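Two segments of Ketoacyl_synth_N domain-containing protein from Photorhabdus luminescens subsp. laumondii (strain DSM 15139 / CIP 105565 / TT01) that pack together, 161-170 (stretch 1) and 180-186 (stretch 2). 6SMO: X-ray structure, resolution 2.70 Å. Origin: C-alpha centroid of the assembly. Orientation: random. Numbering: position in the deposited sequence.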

ATOM      1  N   ALA C 161      -4.991  11.132   1.228  1.00 33.38           N
ATOM      2  CA  ALA C 161      -3.914  10.130   1.026  1.00 33.14           C
ATOM      3  C   ALA C 161      -2.568  10.842   0.841  1.00 33.07           C
ATOM      4  O   ALA C 161      -1.619  10.520   1.583  1.00 32.76           O
ATOM      5  N   GLY C 162      -2.498  11.770  -0.118  1.00 33.40           N
ATOM      6  CA  GLY C 162      -1.281  12.535  -0.455  1.00 33.84           C
ATOM      7  C   GLY C 162      -0.894  13.509   0.646  1.00 33.95           C
ATOM      8  O   GLY C 162       0.314  13.773   0.797  1.00 34.09           O
ATOM      9  N   MET C 163      -1.879  14.028   1.385  1.00 34.60           N
ATOM     10  CA  MET C 163      -1.678  14.992   2.501  1.00 35.44           C
ATOM     11  C   MET C 163      -0.933  14.290   3.645  1.00 34.86           C
ATOM     12  O   MET C 163      -0.072  14.938   4.273  1.00 35.17           O
ATOM     13  N   GLN C 164      -1.256  13.017   3.897  1.00 34.09           N
ATOM     14  CA  GLN C 164      -0.579  12.157   4.907  1.00 33.87           C
ATOM     15  C   GLN C 164       0.814  11.766   4.394  1.00 34.20           C
ATOM     16  O   GLN C 164       1.750  11.728   5.217  1.00 34.35           O
ATOM     17  N   ALA C 165       0.940  11.500   3.089  1.00 34.21           N
ATOM     18  CA  ALA C 165       2.186  11.052   2.420  1.00 34.22           C
ATOM     19  C   ALA C 165       3.320  12.054   2.680  1.00 34.46           C
ATOM     20  O   ALA C 165       4.431  11.601   3.014  1.00 34.76           O
ATOM     21  N   ILE C 166       3.048  13.357   2.546  1.00 34.61           N
ATOM     22  CA  ILE C 166       4.048  14.452   2.750  1.00 34.74           C
ATOM     23  C   ILE C 166       4.394  14.531   4.243  1.00 34.72           C
ATOM     24  O   ILE C 166       5.592  14.652   4.567  1.00 34.64           O
ATOM     25  N   GLY C 167       3.375  14.474   5.107  1.00 34.62           N
ATOM     26  CA  GLY C 167       3.498  14.638   6.569  1.00 34.62           C
ATOM     27  C   GLY C 167       4.366  13.568   7.210  1.00 34.62           C
ATOM     28  O   GLY C 167       5.213  13.929   8.051  1.00 34.53           O
ATOM     29  N   TYR C 168       4.161  12.299   6.839  1.00 34.60           N
ATOM     30  CA  TYR C 168       4.851  11.122   7.431  1.00 34.82           C
ATOM     31  C   TYR C 168       6.213  10.909   6.757  1.00 34.58           C
ATOM     32  O   TYR C 168       7.069  10.235   7.361  1.00 34.75           O
ATOM     33  N   ALA C 169       6.409  11.466   5.556  1.00 34.51           N
ATOM     34  CA  ALA C 169       7.720  11.529   4.865  1.00 34.79           C
ATOM     35  C   ALA C 169       8.637  12.500   5.619  1.00 35.26           C
ATOM     36  O   ALA C 169       9.841  12.205   5.739  1.00 35.43           O
ATOM     37  N   ALA C 170       8.077  13.612   6.110  1.00 35.65           N
ATOM     38  CA  ALA C 170       8.776  14.628   6.933  1.00 36.32           C
ATOM     39  C   ALA C 170       9.146  14.025   8.296  1.00 37.03           C
ATOM     40  O   ALA C 170      10.271  14.283   8.767  1.00 37.28           O
ATOM     41  N   VAL C 180      16.716  12.145   2.272  1.00 36.51           N
ATOM     42  CA  VAL C 180      15.875  12.655   1.145  1.00 36.00           C
ATOM     43  C   VAL C 180      14.589  11.822   1.079  1.00 35.37           C
ATOM     44  O   VAL C 180      14.640  10.631   1.442  1.00 35.22           O
ATOM     45  N   MET C 181      13.487  12.434   0.636  1.00 35.10           N
ATOM     46  CA  MET C 181      12.164  11.773   0.465  1.00 35.41           C
ATOM     47  C   MET C 181      11.441  12.357  -0.754  1.00 35.50           C
ATOM     48  O   MET C 181      11.252  13.588  -0.796  1.00 36.20           O
ATOM     49  N   LEU C 182      11.050  11.495  -1.698  1.00 35.24           N
ATOM     50  CA  LEU C 182      10.177  11.844  -2.850  1.00 35.34           C
ATOM     51  C   LEU C 182       8.720  11.606  -2.439  1.00 35.18           C
ATOM     52  O   LEU C 182       8.190  10.516  -2.732  1.00 34.85           O
ATOM     53  N   CYS C 183       8.116  12.587  -1.762  1.00 35.06           N
ATOM     54  CA  CYS C 183       6.713  12.550  -1.269  1.00 35.23           C
ATOM     55  C   CYS C 183       5.794  13.255  -2.273  1.00 34.90           C
ATOM     56  O   CYS C 183       6.229  14.260  -2.868  1.00 35.87           O
ATOM     57  N   GLY C 184       4.571  12.746  -2.446  1.00 34.15           N
ATOM     58  CA  GLY C 184       3.564  13.322  -3.357  1.00 33.98           C
ATOM     59  C   GLY C 184       2.388  12.389  -3.577  1.00 33.73           C
ATOM     60  O   GLY C 184       2.168  11.498  -2.730  1.00 33.19           O
ATOM     61  N   ALA C 185       1.662  12.587  -4.681  1.00 33.92           N
ATOM     62  CA  ALA C 185       0.434  11.841  -5.041  1.00 33.84           C
ATOM     63  C   ALA C 185       0.233  11.853  -6.560  1.00 34.12           C
ATOM     64  O   ALA C 185       0.883  12.668  -7.245  1.00 34.04           O
ATOM     65  N   SER C 186      -0.641  10.972  -7.054  1.00 34.39           N
ATOM     66  CA  SER C 186      -1.017  10.844  -8.486  1.00 35.17           C
ATOM     67  C   SER C 186      -2.383  10.160  -8.607  1.00 35.54           C
ATOM     68  O   SER C 186      -2.688   9.298  -7.759  1.00 35.21           O
TER

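Helix 161-170 lies against strand 180-186 almost exactly antiparallel, at 174°, and the two axes come within 6.8 Å of each other. Small residues, Gly-162, Ala-165 and Ala-169, form most of the helix face that meets the strand, with Ile-166 at its side. Gly-162 and Ile-166, and likewise Ala-165 and Ala-169, lie four apart, about one turn, so that successive turns present them to the same side. In a strand, alternate residues face the same way, and here Met-181, Cys-183 and Ala-185 direct their CA-to-CB bonds toward the helix, while that of Leu-182 points away.

The backbones come closest at Gly-162, with Gly-162 CA 4.9 Å from Ala-185 CA and 3.9 Å from Ala-185 CB. A CB built in ideal geometry on Gly-162 would point toward the strand and come within 2.8 Å of Ala-185 CB, a clash; glycine lets the backbone of the helix itself serve as the packing surface. Gly-184, whose hypothetical CB would point away from the helix, contributes its carbonyl instead: Gly-184 O is 3.7 Å from Ala-165 CB, a van der Waals contact to a methyl group.

One helical turn beyond Ala-165, Ala-169 is the next inward-pointing residue. Its methyl points toward the strand and touches two neighbors on the strand's inward face, with Ala-169 CB 3.7 Å from Cys-183 CB and 4.1 Å from Met-181 CB. A single methyl thus fits between the bases of two inward side chains, and alanine, with no chi angle to set, makes this contact at no conformational cost.

Cys-183 has the most area covered by the opposing stretch. Its chi1 of 67° (p) places the sulfur beside Ile-166. The contact is apolar, and the sulfur, a weakly polar atom, is at home against aliphatic carbon. Ile-166 leaves its backbone sideways rather than toward the strand, but both Ile-166 CG1 and CG2 lie 3.9 Å from Cys-183 SG, so the branched CB sets two carbons against the sulfur. Its chi1 is m (-57°) and its chi2 is t (161°), a staggered arrangement common for isoleucine in helices.

Met-181 is the longest inward side chain of the strand. Chi1 and chi2 are both m (-82° and -69°), and chi3 is t (-177°). Its CG packs against the helix backbone, with Met-181 CG 3.6 Å from Ala-169 O; as a carbon it makes contact without a hydrogen bond. With chi2 m, the sulfur lies just beyond contact distance, Met-181 SD being 4.6 Å from Ala-169 O, and CG makes the closest approach.

No hydrogen bond crosses between the stretches; the contacts between them are van der Waals contacts, between apolar side chains or to backbone atoms. Helix backbone hydrogen bonds such as Ala-169 N to Ala-165 O at 3.2 Å run within stretch 1. The polar side chains stay out of the contact: Gln-164 (chi1 m), Tyr-168 (chi1 m) and Ser-186 (chi1 t) find their hydrogen-bond partners elsewhere in the structure.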

ATOM      1  CB  ALA C 161      -4.229   9.249  -0.159  1.00 33.13           C
ATOM      2  CB  MET C 163      -3.017  15.533   3.014  1.00 36.56           C
ATOM      3  CG  MET C 163      -2.914  16.912   3.636  1.00 37.80           C
ATOM      4  SD  MET C 163      -2.732  18.221   2.395  1.00 39.54           S
ATOM      5  CE  MET C 163      -2.642  19.664   3.453  1.00 39.85           C
ATOM      6  CB  GLN C 164      -1.427  10.921   5.217  1.00 33.42           C
ATOM      7  CG  GLN C 164      -2.656  11.224   6.065  1.00 33.18           C
ATOM      8  CD  GLN C 164      -3.495  10.005   6.357  1.00 33.01           C
ATOM      9  OE1 GLN C 164      -3.451   9.005   5.643  1.00 33.08           O
ATOM     10  NE2 GLN C 164      -4.281  10.081   7.418  1.00 32.77           N
ATOM     11  CB  ALA C 165       1.946  10.860   0.942  1.00 34.28           C
ATOM     12  CB  ILE C 166       3.531  15.806   2.217  1.00 35.10           C
ATOM     13  CG1 ILE C 166       3.148  15.743   0.735  1.00 35.33           C
ATOM     14  CG2 ILE C 166       4.550  16.908   2.475  1.00 35.28           C
ATOM     15  CD1 ILE C 166       2.232  16.861   0.294  1.00 35.65           C
ATOM     16  CB  TYR C 168       3.958   9.880   7.365  1.00 35.16           C
ATOM     17  CG  TYR C 168       2.783   9.929   8.308  1.00 35.68           C
ATOM     18  CD1 TYR C 168       2.974   9.947   9.681  1.00 36.20           C
ATOM     19  CD2 TYR C 168       1.482   9.976   7.835  1.00 35.93           C
ATOM     20  CE1 TYR C 168       1.902  10.004  10.559  1.00 36.72           C
ATOM     21  CE2 TYR C 168       0.400  10.032   8.698  1.00 36.30           C
ATOM     22  CZ  TYR C 168       0.611  10.046  10.066  1.00 36.77           C
ATOM     23  OH  TYR C 168      -0.453  10.101  10.919  1.00 37.67           O
ATOM     24  CB  ALA C 169       7.543  11.944   3.424  1.00 34.52           C
ATOM     25  CB  ALA C 170       7.915  15.858   7.084  1.00 36.05           C
ATOM     26  CB  VAL C 180      16.641  12.616  -0.193  1.00 36.10           C
ATOM     27  CG1 VAL C 180      15.898  13.364  -1.290  1.00 35.95           C
ATOM     28  CG2 VAL C 180      18.058  13.154  -0.053  1.00 36.62           C
ATOM     29  CB  MET C 181      11.285  11.966   1.705  1.00 35.64           C
ATOM     30  CG  MET C 181      11.584  10.983   2.818  1.00 36.04           C
ATOM     31  SD  MET C 181      11.100   9.296   2.379  1.00 36.31           S
ATOM     32  CE  MET C 181      11.481   8.436   3.904  1.00 36.86           C
ATOM     33  CB  LEU C 182      10.562  10.998  -4.072  1.00 35.66           C
ATOM     34  CG  LEU C 182      11.789  11.466  -4.856  1.00 36.24           C
ATOM     35  CD1 LEU C 182      11.544  12.821  -5.502  1.00 36.43           C
ATOM     36  CD2 LEU C 182      13.031  11.509  -3.977  1.00 36.60           C
ATOM     37  CB  CYS C 183       6.590  13.202   0.103  1.00 35.53           C
ATOM     38  SG  CYS C 183       6.890  14.987   0.081  1.00 36.77           S
ATOM     39  CB  ALA C 185      -0.749  12.442  -4.324  1.00 33.77           C
ATOM     40  CB  SER C 186       0.039  10.094  -9.255  1.00 35.31           C
ATOM     41  OG  SER C 186      -0.298  10.019 -10.631  1.00 35.38           O
TER